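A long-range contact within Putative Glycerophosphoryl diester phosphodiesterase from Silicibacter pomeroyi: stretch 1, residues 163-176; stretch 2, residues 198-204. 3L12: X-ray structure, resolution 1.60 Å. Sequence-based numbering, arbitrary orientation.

Stretch 1, residues 163-176: RAEMVAAVLADVRR
Stretch 2 (198-204) RQAPDLP

The strongest polar link between the two stretches is made by Gln 199, whose NE2 donates a hydrogen bond to Ala 164 O at 3.1 Å with a nearly straight N-H...O angle of 172°. Ala 164 O also accepts the helical hydrogen bond from Ala 168 N at 3.0 Å, so the glutamine amide adds a second donor to a carbonyl already engaged within its helix. The other end of the amide gains no such partner: Gln 199 OE1 lies 3.4 Å from Ala 168 N, but the angle is too poor for a hydrogen bond, and it rests instead 3.3 Å from Ala 168 CA.

Farther along the helix, Arg 175 reaches across with chi1 m (-67°), chi2 and chi3 t, and chi4 at 118°. The CA-to-CB bond of Arg 175 points sideways, yet the extended chain brings Arg 175 NH2 to 3.5 Å from Gln 199 O, a weak hydrogen bond at 166°, and to 3.8 Å from Asp 202 OD1, a long salt bridge. Both oxygens lie at the guanidinium edge, near its plane. The chi1 p rotamer of Asp 202 (51°) accompanies this approach.

The backbone frames these contacts. Residues 163-176 are helical throughout, with phi/psi near -63/-42 and successive hydrogen bonds from N of residue i+4 to O of residue i, from Val 167 N to Arg 163 O (3.3 Å) through Arg 176 N to Ala 172 O (2.9 Å). Stretch 2 enters as the end of a helix: Arg 198 and Gln 199 are still helical (-69/-38 and -83/-20), whereas Ala 200 departs at -153/69. A type I turn follows from Ala 200 to Leu 203, with Pro 201 at -64/-14 and Asp 202 at -75/-17, closed by Leu 203 N to Ala 200 O at 3.0 Å. Leu 203 itself adopts -102/127. In register, Ala 168 CA is 7.3 Å from Gln 199 CA and Leu 171 CA 7.7 Å from Ala 200 CA.

Gln 199 is also the main packing element. With chi1 m (-67°), chi2 t (-169°) and chi3 36°, its side chain fits as a knob among Ala 164, Val 167, Ala 168 and Leu 171. Val 167 CG1, on a t rotamer, touches Gln 199 CD at 3.6 Å, and Leu 171 CD1 meets Gln 199 CB at 3.6 Å. Leu 171 (m, t) places CD2 3.6 Å from Ala 200 CB and 3.4 Å from Leu 203 CD1; Leu 203 is likewise m, t. These apolar contacts extend the interface beyond the glutamine knob, and the two stretches together bury 343 Å².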

# COMPACT_ATOMS: atom_id res chain seq x y z
N ARG A 163 2.81 24.80 -26.85
CA ARG A 163 3.82 24.04 -26.11
C ARG A 163 4.48 24.92 -25.02
O ARG A 163 4.68 24.46 -23.89
CB ARG A 163 4.85 23.46 -27.07
CG ARG A 163 4.28 22.38 -27.99
CD ARG A 163 5.20 22.06 -29.18
NE ARG A 163 6.58 21.78 -28.76
CZ ARG A 163 7.00 20.66 -28.18
NH1 ARG A 163 6.15 19.66 -27.92
NH2 ARG A 163 8.29 20.52 -27.86
N ALA A 164 4.77 26.17 -25.36
CA ALA A 164 5.36 27.13 -24.40
C ALA A 164 4.35 27.42 -23.28
O ALA A 164 4.72 27.62 -22.12
CB ALA A 164 5.78 28.45 -25.09
N GLU A 165 3.07 27.48 -23.66
CA GLU A 165 1.99 27.71 -22.71
C GLU A 165 1.90 26.56 -21.70
O GLU A 165 1.61 26.77 -20.53
CB GLU A 165 0.66 27.88 -23.41
CG GLU A 165 0.50 29.24 -24.11
CD GLU A 165 -0.68 29.25 -25.07
OE1 GLU A 165 -1.52 28.34 -25.01
OE2 GLU A 165 -0.75 30.18 -25.90
N MSE A 166 2.12 25.34 -22.16
CA MSE A 166 2.11 24.17 -21.25
C MSE A 166 3.16 24.36 -20.18
O MSE A 166 2.90 24.24 -18.98
CB MSE A 166 2.36 22.88 -22.00
CG MSE A 166 2.67 21.71 -21.05
SE MSE A 166 2.63 20.01 -21.92
CE MSE A 166 2.29 19.12 -20.32
N VAL A 167 4.38 24.66 -20.63
CA VAL A 167 5.49 24.87 -19.72
C VAL A 167 5.16 25.99 -18.73
O VAL A 167 5.31 25.82 -17.52
CB VAL A 167 6.81 25.13 -20.48
CG1 VAL A 167 7.95 25.59 -19.49
CG2 VAL A 167 7.25 23.89 -21.22
N ALA A 168 4.61 27.08 -19.21
CA ALA A 168 4.31 28.22 -18.33
C ALA A 168 3.24 27.87 -17.28
O ALA A 168 3.30 28.35 -16.12
CB ALA A 168 3.88 29.44 -19.16
N ALA A 169 2.25 27.10 -17.71
CA ALA A 169 1.17 26.67 -16.84
C ALA A 169 1.67 25.73 -15.73
O ALA A 169 1.30 25.89 -14.58
CB ALA A 169 0.04 26.02 -17.70
N VAL A 170 2.50 24.77 -16.10
CA VAL A 170 3.12 23.88 -15.13
C VAL A 170 3.96 24.70 -14.14
O VAL A 170 3.86 24.56 -12.92
CB VAL A 170 3.95 22.80 -15.85
CG1 VAL A 170 4.84 22.04 -14.88
CG2 VAL A 170 3.00 21.86 -16.60
N LEU A 171 4.75 25.63 -14.65
CA LEU A 171 5.60 26.47 -13.75
C LEU A 171 4.80 27.35 -12.81
O LEU A 171 5.20 27.54 -11.66
CB LEU A 171 6.57 27.31 -14.57
CG LEU A 171 7.68 26.48 -15.22
CD1 LEU A 171 8.49 27.32 -16.22
CD2 LEU A 171 8.61 25.84 -14.16
N ALA A 172 3.69 27.90 -13.29
CA ALA A 172 2.82 28.73 -12.46
C ALA A 172 2.35 27.93 -11.25
O ALA A 172 2.33 28.46 -10.11
CB ALA A 172 1.62 29.26 -13.27
N ASP A 173 2.00 26.67 -11.48
CA ASP A 173 1.61 25.80 -10.35
C ASP A 173 2.76 25.54 -9.40
O ASP A 173 2.61 25.66 -8.17
CB ASP A 173 1.08 24.45 -10.84
CG ASP A 173 -0.36 24.51 -11.32
OD1 ASP A 173 -1.09 25.48 -11.05
OD2 ASP A 173 -0.75 23.55 -12.03
N VAL A 174 3.92 25.18 -9.95
CA VAL A 174 5.11 24.89 -9.14
C VAL A 174 5.44 26.10 -8.26
O VAL A 174 5.70 25.98 -7.05
CB VAL A 174 6.33 24.49 -10.02
CG1 VAL A 174 7.59 24.38 -9.18
CG2 VAL A 174 6.07 23.17 -10.75
N ARG A 175 5.40 27.29 -8.87
CA ARG A 175 5.69 28.54 -8.16
C ARG A 175 4.64 28.88 -7.09
O ARG A 175 5.01 29.27 -5.97
CB ARG A 175 5.90 29.67 -9.17
CG ARG A 175 7.16 29.41 -9.97
CD ARG A 175 7.66 30.58 -10.73
NE ARG A 175 8.93 30.19 -11.35
CZ ARG A 175 9.20 30.14 -12.65
NH1 ARG A 175 8.33 30.55 -13.58
NH2 ARG A 175 10.42 29.78 -13.02
N ARG A 176 3.36 28.70 -7.42
CA ARG A 176 2.25 28.98 -6.48
C ARG A 176 2.43 28.23 -5.16
O ARG A 176 2.15 28.79 -4.07
CB ARG A 176 0.89 28.62 -7.13
CG ARG A 176 -0.36 28.88 -6.26
CD ARG A 176 -1.68 28.51 -6.96
N ARG A 198 14.70 27.55 -20.56
CA ARG A 198 14.57 28.98 -20.84
C ARG A 198 13.57 29.66 -19.93
O ARG A 198 13.80 30.81 -19.52
CB ARG A 198 14.24 29.24 -22.32
CG ARG A 198 15.41 29.02 -23.24
CD ARG A 198 15.04 29.48 -24.67
NE ARG A 198 14.02 28.61 -25.23
CZ ARG A 198 14.24 27.45 -25.85
NH1 ARG A 198 15.47 26.97 -25.97
NH2 ARG A 198 13.21 26.75 -26.30
N GLN A 199 12.46 29.00 -19.60
CA GLN A 199 11.49 29.60 -18.69
C GLN A 199 11.81 29.45 -17.18
O GLN A 199 11.30 30.24 -16.38
CB GLN A 199 10.08 29.04 -18.93
CG GLN A 199 9.46 29.42 -20.26
CD GLN A 199 7.99 29.06 -20.34
OE1 GLN A 199 7.25 29.16 -19.35
NE2 GLN A 199 7.57 28.60 -21.51
N ALA A 200 12.66 28.49 -16.82
CA ALA A 200 12.95 28.16 -15.42
C ALA A 200 14.35 27.57 -15.29
O ALA A 200 14.49 26.39 -14.99
CB ALA A 200 11.89 27.20 -14.90
N PRO A 201 15.39 28.39 -15.52
CA PRO A 201 16.74 27.87 -15.47
C PRO A 201 17.14 27.37 -14.09
O PRO A 201 18.15 26.67 -13.96
CB PRO A 201 17.61 29.08 -15.87
CG PRO A 201 16.75 30.24 -15.63
CD PRO A 201 15.38 29.80 -15.95
N ASP A 202 16.36 27.74 -13.09
CA ASP A 202 16.57 27.31 -11.72
C ASP A 202 16.15 25.87 -11.47
O ASP A 202 16.59 25.30 -10.49
CB ASP A 202 15.84 28.25 -10.73
CG ASP A 202 14.36 28.49 -11.08
OD1 ASP A 202 14.02 28.93 -12.23
OD2 ASP A 202 13.53 28.27 -10.15
N LEU A 203 15.36 25.27 -12.37
CA LEU A 203 14.89 23.89 -12.21
C LEU A 203 15.70 22.99 -13.11
O LEU A 203 15.83 23.26 -14.33
CB LEU A 203 13.39 23.78 -12.51
CG LEU A 203 12.44 24.71 -11.78
CD1 LEU A 203 10.99 24.36 -12.17
CD2 LEU A 203 12.61 24.63 -10.28
N PRO A 204 16.28 21.92 -12.55
CA PRO A 204 17.04 21.05 -13.41
C PRO A 204 16.13 20.29 -14.38
O PRO A 204 14.93 20.15 -14.13
CB PRO A 204 17.80 20.15 -12.44
CG PRO A 204 16.96 20.09 -11.23
CD PRO A 204 16.25 21.43 -11.16